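Local coordinates for sister chromatid cohesion protein (Chaetomium thermophilum, PDB 5T8V) that probably helps load the ring-shaped cohesin complex onto chromatin, this chain being the HEAT-repeat C-terminal part of the loader Scc2, at residues R362-D365 with T366-T369; R749-I752 with E753-F757. All blocks are in the same frame, centred on the assembly; numbering follows the deposited sequence.

Interaction 1 (R362-D365 with T366-T369); sequences RDLD and TIST
Thr369 bends its hydroxyl back along the helix to Asp365, one turn earlier, where OG1 of Thr369 meets the carbonyl O of Asp365 at 2.8 Å. OG1 sits between its own backbone N and carbonyl carbon (chi1 56°), a setting that lets a helical hydroxyl reach the preceding turn. Thr369 N binds Asp365 O at 3.0 Å, and the two donors arrive from opposite faces of the carbonyl plane. The methyl CG2 of Thr369 lies by the carboxylate of Asp365, the two side chains crossing at a slant. Ser368 repeats the pattern on Leu364 O: its OG, 2.8 Å away, stands well above the carbonyl plane, while its N approaches from the other face. Thr366 reaches only three residues back, OG1 to Asp363 O at 2.6 Å, an oxygen that also takes the N-H of Ile367. This turn belongs to helix 357-391 of the HEAT-repeat array, packed on helices 527-550 and 556-574. On the side facing the latter, Leu364 CD1 meets Ile367 CG2 at 3.9 Å, and both residues touch Ile573, a place suited to branched aliphatic chains. Arg362 NH1 lies 4.0 Å from Asp365 OD2, a long ion pair at the guanidinium edge, but NH2 has a salt bridge to Asp549. Replacing Thr369 by a valine would probably cost Asp365 O its hydroxyl donor, leaving the backbone N-H and a weak bond from Ser368 N. Small hydroxyl residues suit this helix because its own carbonyls can accept their hydrogen bonds, so that even the buried Ser368 brings its OG inside already paired.

Interaction 2 (R749-I752 with E753-F757); sequences RQVI and EEIWF
Ile752 and Phe757 meet on the buried side of the helix end, CG2 of the isoleucine lying 4.2 Å from CE2 of the ring. The branch reaches that far because CG2 stands anti to the backbone N, beside the carbonyl carbon, and so leans toward the following turn. Trp756 lies against the phenylalanine: its CB sits 3.9 Å above one face of the Phe757 ring, offset toward the rim, while CZ of Phe757 lies in plane at the edge of the indole. One turn apart, Val751 CG1 and Ile755 CG2 are more loosely matched at 4.4 Å, both residues touching helix 703-719. This is the end of helix 742-755 in a HEAT-repeat solenoid, where helix packs on helix; here Ile752 and Trp756 also touch Leu734 of helix 723-735, and Phe757 reaches Leu797 and Leu800 of helix 791-801. Large apolar residues suit such a site, since they fill the space between several helices. Trp756 N is bonded to Ile752 O at 3.0 Å. On the more exposed side, contacts thin out. Glu753 runs extended past the carbonyl of Arg749, Glu753 CG lying 3.2 Å from Arg749 O. The charged ends nevertheless stay apart, Arg749 NE and Glu753 OE2 being separated by 6.5 Å. Gln750, bent at chi2 (58°), brings its OE1 to 3.8 Å from OE1 of Glu754, amide and carboxylate planes turned 66° to each other; the glutamate spends its charge instead on a salt bridge to Lys714.

Overall arrangement
Interactions 1 and 2 are both local contacts between successive turns of one helix, but of different helices, 357-391 and 742-755. Their centres lie 74 Å apart on opposite sides of the centre of this elongated chain, and they do not touch. Interaction 1 lies within its helix and is only partly buried, with two buried residues out of eight; its chemistry is largely that of hydroxyls bonded to backbone carbonyls. Interaction 2 is more enclosed, five of its nine residues being buried; it falls where a helix ends, and its aromatic and aliphatic groups pack against four neighbouring helices. In each, one charged side chain, Arg362 or Glu754, has a salt bridge to another helix.

Interaction 1 (R362-D365 with T366-T369)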
ATOM      1  N   ARG A 362      32.121  10.578  36.853  1.00 34.27           N
ATOM      2  CA  ARG A 362      32.097  11.985  36.469  1.00 34.98           C
ATOM      3  C   ARG A 362      33.362  12.371  35.708  1.00 33.43           C
ATOM      4  O   ARG A 362      33.297  13.100  34.708  1.00 32.68           O
ATOM      5  CB  ARG A 362      31.908  12.859  37.713  1.00 39.06           C
ATOM      6  CG  ARG A 362      31.212  14.197  37.467  1.00 42.22           C
ATOM      7  CD  ARG A 362      29.914  14.034  36.682  1.00 40.75           C
ATOM      8  NE  ARG A 362      29.107  12.918  37.176  1.00 40.75           N
ATOM      9  CZ  ARG A 362      28.265  12.203  36.433  1.00 39.08           C
ATOM     10  NH1 ARG A 362      28.112  12.462  35.140  1.00 36.61           N
ATOM     11  NH2 ARG A 362      27.576  11.212  36.984  1.00 39.85           N
ATOM     12  N   ASP A 363      34.519  11.885  36.161  1.00 28.09           N
ATOM     13  CA  ASP A 363      35.753  12.058  35.403  1.00 27.25           C
ATOM     14  C   ASP A 363      35.594  11.531  33.983  1.00 24.96           C
ATOM     15  O   ASP A 363      35.857  12.242  33.002  1.00 24.29           O
ATOM     16  CB  ASP A 363      36.900  11.337  36.108  1.00 29.39           C
ATOM     17  CG  ASP A 363      37.305  12.008  37.404  1.00 34.17           C
ATOM     18  OD1 ASP A 363      36.632  12.976  37.818  1.00 36.29           O
ATOM     19  OD2 ASP A 363      38.299  11.559  38.015  1.00 36.27           O
ATOM     20  N   LEU A 364      35.156  10.274  33.857  1.00 21.77           N
ATOM     21  CA  LEU A 364      34.974   9.701  32.530  1.00 19.87           C
ATOM     22  C   LEU A 364      34.039  10.560  31.691  1.00 18.95           C
ATOM     23  O   LEU A 364      34.260  10.739  30.489  1.00 17.73           O
ATOM     24  CB  LEU A 364      34.439   8.274  32.631  1.00 19.46           C
ATOM     25  CG  LEU A 364      34.107   7.626  31.282  1.00 17.67           C
ATOM     26  CD1 LEU A 364      35.310   7.646  30.346  1.00 17.00           C
ATOM     27  CD2 LEU A 364      33.622   6.209  31.488  1.00 17.54           C
ATOM     28  N   ASP A 365      32.991  11.105  32.306  1.00 34.49           N
ATOM     29  CA  ASP A 365      32.065  11.954  31.567  1.00 35.75           C
ATOM     30  C   ASP A 365      32.781  13.181  31.017  1.00 37.27           C
ATOM     31  O   ASP A 365      32.643  13.517  29.833  1.00 37.61           O
ATOM     32  CB  ASP A 365      30.898  12.360  32.469  1.00 38.35           C
ATOM     33  CG  ASP A 365      29.881  13.225  31.755  1.00 41.54           C
ATOM     34  OD1 ASP A 365      29.173  12.700  30.870  1.00 41.38           O
ATOM     35  OD2 ASP A 365      29.781  14.425  32.083  1.00 45.39           O
ATOM     36  N   THR A 366      33.578  13.848  31.859  1.00 22.01           N
ATOM     37  CA  THR A 366      34.259  15.060  31.413  1.00 22.05           C
ATOM     38  C   THR A 366      35.253  14.762  30.296  1.00 20.85           C
ATOM     39  O   THR A 366      35.428  15.578  29.384  1.00 20.43           O
ATOM     40  CB  THR A 366      34.973  15.742  32.581  1.00 24.65           C
ATOM     41  OG1 THR A 366      35.969  14.862  33.119  1.00 26.07           O
ATOM     42  CG2 THR A 366      33.982  16.129  33.674  1.00 26.92           C
ATOM     43  N   ILE A 367      35.922  13.608  30.346  1.00 35.80           N
ATOM     44  CA  ILE A 367      36.910  13.332  29.304  1.00 35.25           C
ATOM     45  C   ILE A 367      36.248  12.847  28.016  1.00 33.13           C
ATOM     46  O   ILE A 367      36.732  13.146  26.918  1.00 33.20           O
ATOM     47  CB  ILE A 367      37.960  12.318  29.789  1.00 37.30           C
ATOM     48  CG1 ILE A 367      39.103  12.231  28.773  1.00 38.74           C
ATOM     49  CG2 ILE A 367      37.334  10.946  29.992  1.00 36.41           C
ATOM     50  CD1 ILE A 367      40.260  11.353  29.204  1.00 40.79           C
ATOM     51  N   SER A 368      35.145  12.104  28.114  1.00 22.35           N
ATOM     52  CA  SER A 368      34.591  11.421  26.951  1.00 19.76           C
ATOM     53  C   SER A 368      33.544  12.246  26.212  1.00 20.47           C
ATOM     54  O   SER A 368      33.460  12.162  24.982  1.00 21.17           O
ATOM     55  CB  SER A 368      33.982  10.076  27.364  1.00 16.82           C
ATOM     56  OG  SER A 368      32.811  10.252  28.140  1.00 16.73           O
ATOM     57  N   THR A 369      32.732  13.035  26.916  1.00 28.41           N
ATOM     58  CA  THR A 369      31.661  13.749  26.224  1.00 29.93           C
ATOM     59  C   THR A 369      32.175  14.703  25.151  1.00 28.50           C
ATOM     60  O   THR A 369      31.514  14.815  24.103  1.00 28.05           O
ATOM     61  CB  THR A 369      30.775  14.494  27.231  1.00 34.60           C
ATOM     62  OG1 THR A 369      31.574  15.382  28.022  1.00 38.76           O
ATOM     63  CG2 THR A 369      30.046  13.507  28.138  1.00 34.56           C
TER

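Interaction 2 (R749-I752 with E753-F757)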
ATOM      1  N   ARG A 749     -16.563 -16.534 -13.687  1.00 72.26           N
ATOM      2  CA  ARG A 749     -16.809 -17.780 -14.401  1.00 73.21           C
ATOM      3  C   ARG A 749     -15.520 -18.576 -14.555  1.00 73.32           C
ATOM      4  O   ARG A 749     -15.413 -19.702 -14.068  1.00 72.18           O
ATOM      5  CB  ARG A 749     -17.428 -17.494 -15.770  1.00 77.13           C
ATOM      6  CG  ARG A 749     -18.857 -16.996 -15.712  1.00 77.65           C
ATOM      7  CD  ARG A 749     -19.478 -16.949 -17.097  1.00 81.27           C
ATOM      8  NE  ARG A 749     -20.704 -16.156 -17.113  1.00 82.83           N
ATOM      9  CZ  ARG A 749     -20.752 -14.843 -17.322  1.00 84.99           C
ATOM     10  NH1 ARG A 749     -19.639 -14.153 -17.539  1.00 85.93           N
ATOM     11  NH2 ARG A 749     -21.920 -14.216 -17.315  1.00 86.08           N
ATOM     12  N   GLN A 750     -14.522 -17.993 -15.223  1.00 83.17           N
ATOM     13  CA  GLN A 750     -13.240 -18.660 -15.432  1.00 85.02           C
ATOM     14  C   GLN A 750     -12.755 -19.380 -14.174  1.00 80.65           C
ATOM     15  O   GLN A 750     -12.538 -20.600 -14.175  1.00 80.86           O
ATOM     16  CB  GLN A 750     -12.210 -17.622 -15.896  1.00 88.39           C
ATOM     17  CG  GLN A 750     -10.753 -18.068 -15.811  1.00 90.02           C
ATOM     18  CD  GLN A 750     -10.475 -19.326 -16.610  1.00 93.28           C
ATOM     19  OE1 GLN A 750      -9.816 -20.247 -16.127  1.00 94.03           O
ATOM     20  NE2 GLN A 750     -10.966 -19.366 -17.844  1.00 95.73           N
ATOM     21  N   VAL A 751     -12.593 -18.627 -13.085  1.00 53.99           N
ATOM     22  CA  VAL A 751     -12.046 -19.195 -11.855  1.00 52.63           C
ATOM     23  C   VAL A 751     -12.922 -20.340 -11.362  1.00 50.62           C
ATOM     24  O   VAL A 751     -12.426 -21.413 -11.001  1.00 50.20           O
ATOM     25  CB  VAL A 751     -11.894 -18.100 -10.784  1.00 54.18           C
ATOM     26  CG1 VAL A 751     -11.387 -18.693  -9.476  1.00 53.68           C
ATOM     27  CG2 VAL A 751     -10.949 -17.010 -11.271  1.00 56.20           C
ATOM     28  N   ILE A 752     -14.239 -20.129 -11.339  1.00 63.58           N
ATOM     29  CA  ILE A 752     -15.139 -21.160 -10.828  1.00 61.69           C
ATOM     30  C   ILE A 752     -15.025 -22.427 -11.669  1.00 63.00           C
ATOM     31  O   ILE A 752     -15.048 -23.545 -11.139  1.00 62.60           O
ATOM     32  CB  ILE A 752     -16.581 -20.626 -10.779  1.00 60.63           C
ATOM     33  CG1 ILE A 752     -16.659 -19.437  -9.818  1.00 59.63           C
ATOM     34  CG2 ILE A 752     -17.550 -21.720 -10.334  1.00 59.11           C
ATOM     35  CD1 ILE A 752     -17.903 -18.606  -9.971  1.00 60.15           C
ATOM     36  N   GLU A 753     -14.898 -22.275 -12.988  1.00 73.22           N
ATOM     37  CA  GLU A 753     -14.671 -23.429 -13.850  1.00 75.23           C
ATOM     38  C   GLU A 753     -13.373 -24.131 -13.484  1.00 75.69           C
ATOM     39  O   GLU A 753     -13.288 -25.364 -13.530  1.00 76.55           O
ATOM     40  CB  GLU A 753     -14.639 -22.999 -15.318  1.00 78.31           C
ATOM     41  CG  GLU A 753     -15.901 -22.303 -15.808  1.00 79.05           C
ATOM     42  CD  GLU A 753     -15.895 -22.062 -17.307  1.00 82.26           C
ATOM     43  OE1 GLU A 753     -15.078 -22.691 -18.011  1.00 84.08           O
ATOM     44  OE2 GLU A 753     -16.706 -21.239 -17.781  1.00 83.27           O
ATOM     45  N   GLU A 754     -12.346 -23.364 -13.114  1.00 86.98           N
ATOM     46  CA  GLU A 754     -11.051 -23.967 -12.821  1.00 89.12           C
ATOM     47  C   GLU A 754     -11.081 -24.748 -11.510  1.00 84.69           C
ATOM     48  O   GLU A 754     -10.623 -25.895 -11.451  1.00 84.64           O
ATOM     49  CB  GLU A 754      -9.969 -22.887 -12.778  1.00 90.57           C
ATOM     50  CG  GLU A 754      -8.566 -23.435 -12.576  1.00 90.24           C
ATOM     51  CD  GLU A 754      -7.506 -22.357 -12.650  1.00 90.46           C
ATOM     52  OE1 GLU A 754      -7.834 -21.226 -13.071  1.00 90.30           O
ATOM     53  OE2 GLU A 754      -6.344 -22.638 -12.284  1.00 90.69           O
ATOM     54  N   ILE A 755     -11.619 -24.146 -10.447  1.00 58.41           N
ATOM     55  CA  ILE A 755     -11.511 -24.741  -9.118  1.00 56.15           C
ATOM     56  C   ILE A 755     -12.602 -25.765  -8.816  1.00 53.79           C
ATOM     57  O   ILE A 755     -12.400 -26.628  -7.950  1.00 53.27           O
ATOM     58  CB  ILE A 755     -11.519 -23.654  -8.025  1.00 56.32           C
ATOM     59  CG1 ILE A 755     -12.838 -22.870  -8.042  1.00 56.78           C
ATOM     60  CG2 ILE A 755     -10.327 -22.719  -8.207  1.00 57.26           C
ATOM     61  CD1 ILE A 755     -12.974 -21.856  -6.916  1.00 55.62           C
ATOM     62  N   TRP A 756     -13.745 -25.699  -9.498  1.00 50.29           N
ATOM     63  CA  TRP A 756     -14.847 -26.626  -9.263  1.00 47.88           C
ATOM     64  C   TRP A 756     -15.028 -27.637 -10.383  1.00 50.99           C
ATOM     65  O   TRP A 756     -15.168 -28.836 -10.117  1.00 51.18           O
ATOM     66  CB  TRP A 756     -16.159 -25.850  -9.063  1.00 43.88           C
ATOM     67  CG  TRP A 756     -16.411 -25.428  -7.646  1.00 39.64           C
ATOM     68  CD1 TRP A 756     -15.481 -25.244  -6.663  1.00 38.27           C
ATOM     69  CD2 TRP A 756     -17.684 -25.149  -7.051  1.00 38.57           C
ATOM     70  NE1 TRP A 756     -16.096 -24.861  -5.497  1.00 36.79           N
ATOM     71  CE2 TRP A 756     -17.449 -24.797  -5.708  1.00 36.98           C
ATOM     72  CE3 TRP A 756     -18.998 -25.159  -7.524  1.00 39.08           C
ATOM     73  CZ2 TRP A 756     -18.479 -24.459  -4.834  1.00 36.02           C
ATOM     74  CZ3 TRP A 756     -20.020 -24.824  -6.656  1.00 38.02           C
ATOM     75  CH2 TRP A 756     -19.754 -24.479  -5.325  1.00 36.56           C
ATOM     76  N   PHE A 757     -15.034 -27.187 -11.636  1.00 69.40           N
ATOM     77  CA  PHE A 757     -15.327 -28.065 -12.762  1.00 71.58           C
ATOM     78  C   PHE A 757     -14.101 -28.259 -13.644  1.00 76.42           C
ATOM     79  O   PHE A 757     -14.099 -27.858 -14.812  1.00 79.95           O
ATOM     80  CB  PHE A 757     -16.488 -27.497 -13.578  1.00 69.37           C
ATOM     81  CG  PHE A 757     -17.673 -27.104 -12.745  1.00 64.05           C
ATOM     82  CD1 PHE A 757     -18.487 -28.070 -12.177  1.00 61.44           C
ATOM     83  CD2 PHE A 757     -17.973 -25.770 -12.526  1.00 62.39           C
ATOM     84  CE1 PHE A 757     -19.576 -27.713 -11.409  1.00 58.92           C
ATOM     85  CE2 PHE A 757     -19.062 -25.408 -11.759  1.00 60.02           C
ATOM     86  CZ  PHE A 757     -19.865 -26.380 -11.199  1.00 58.43           C
TER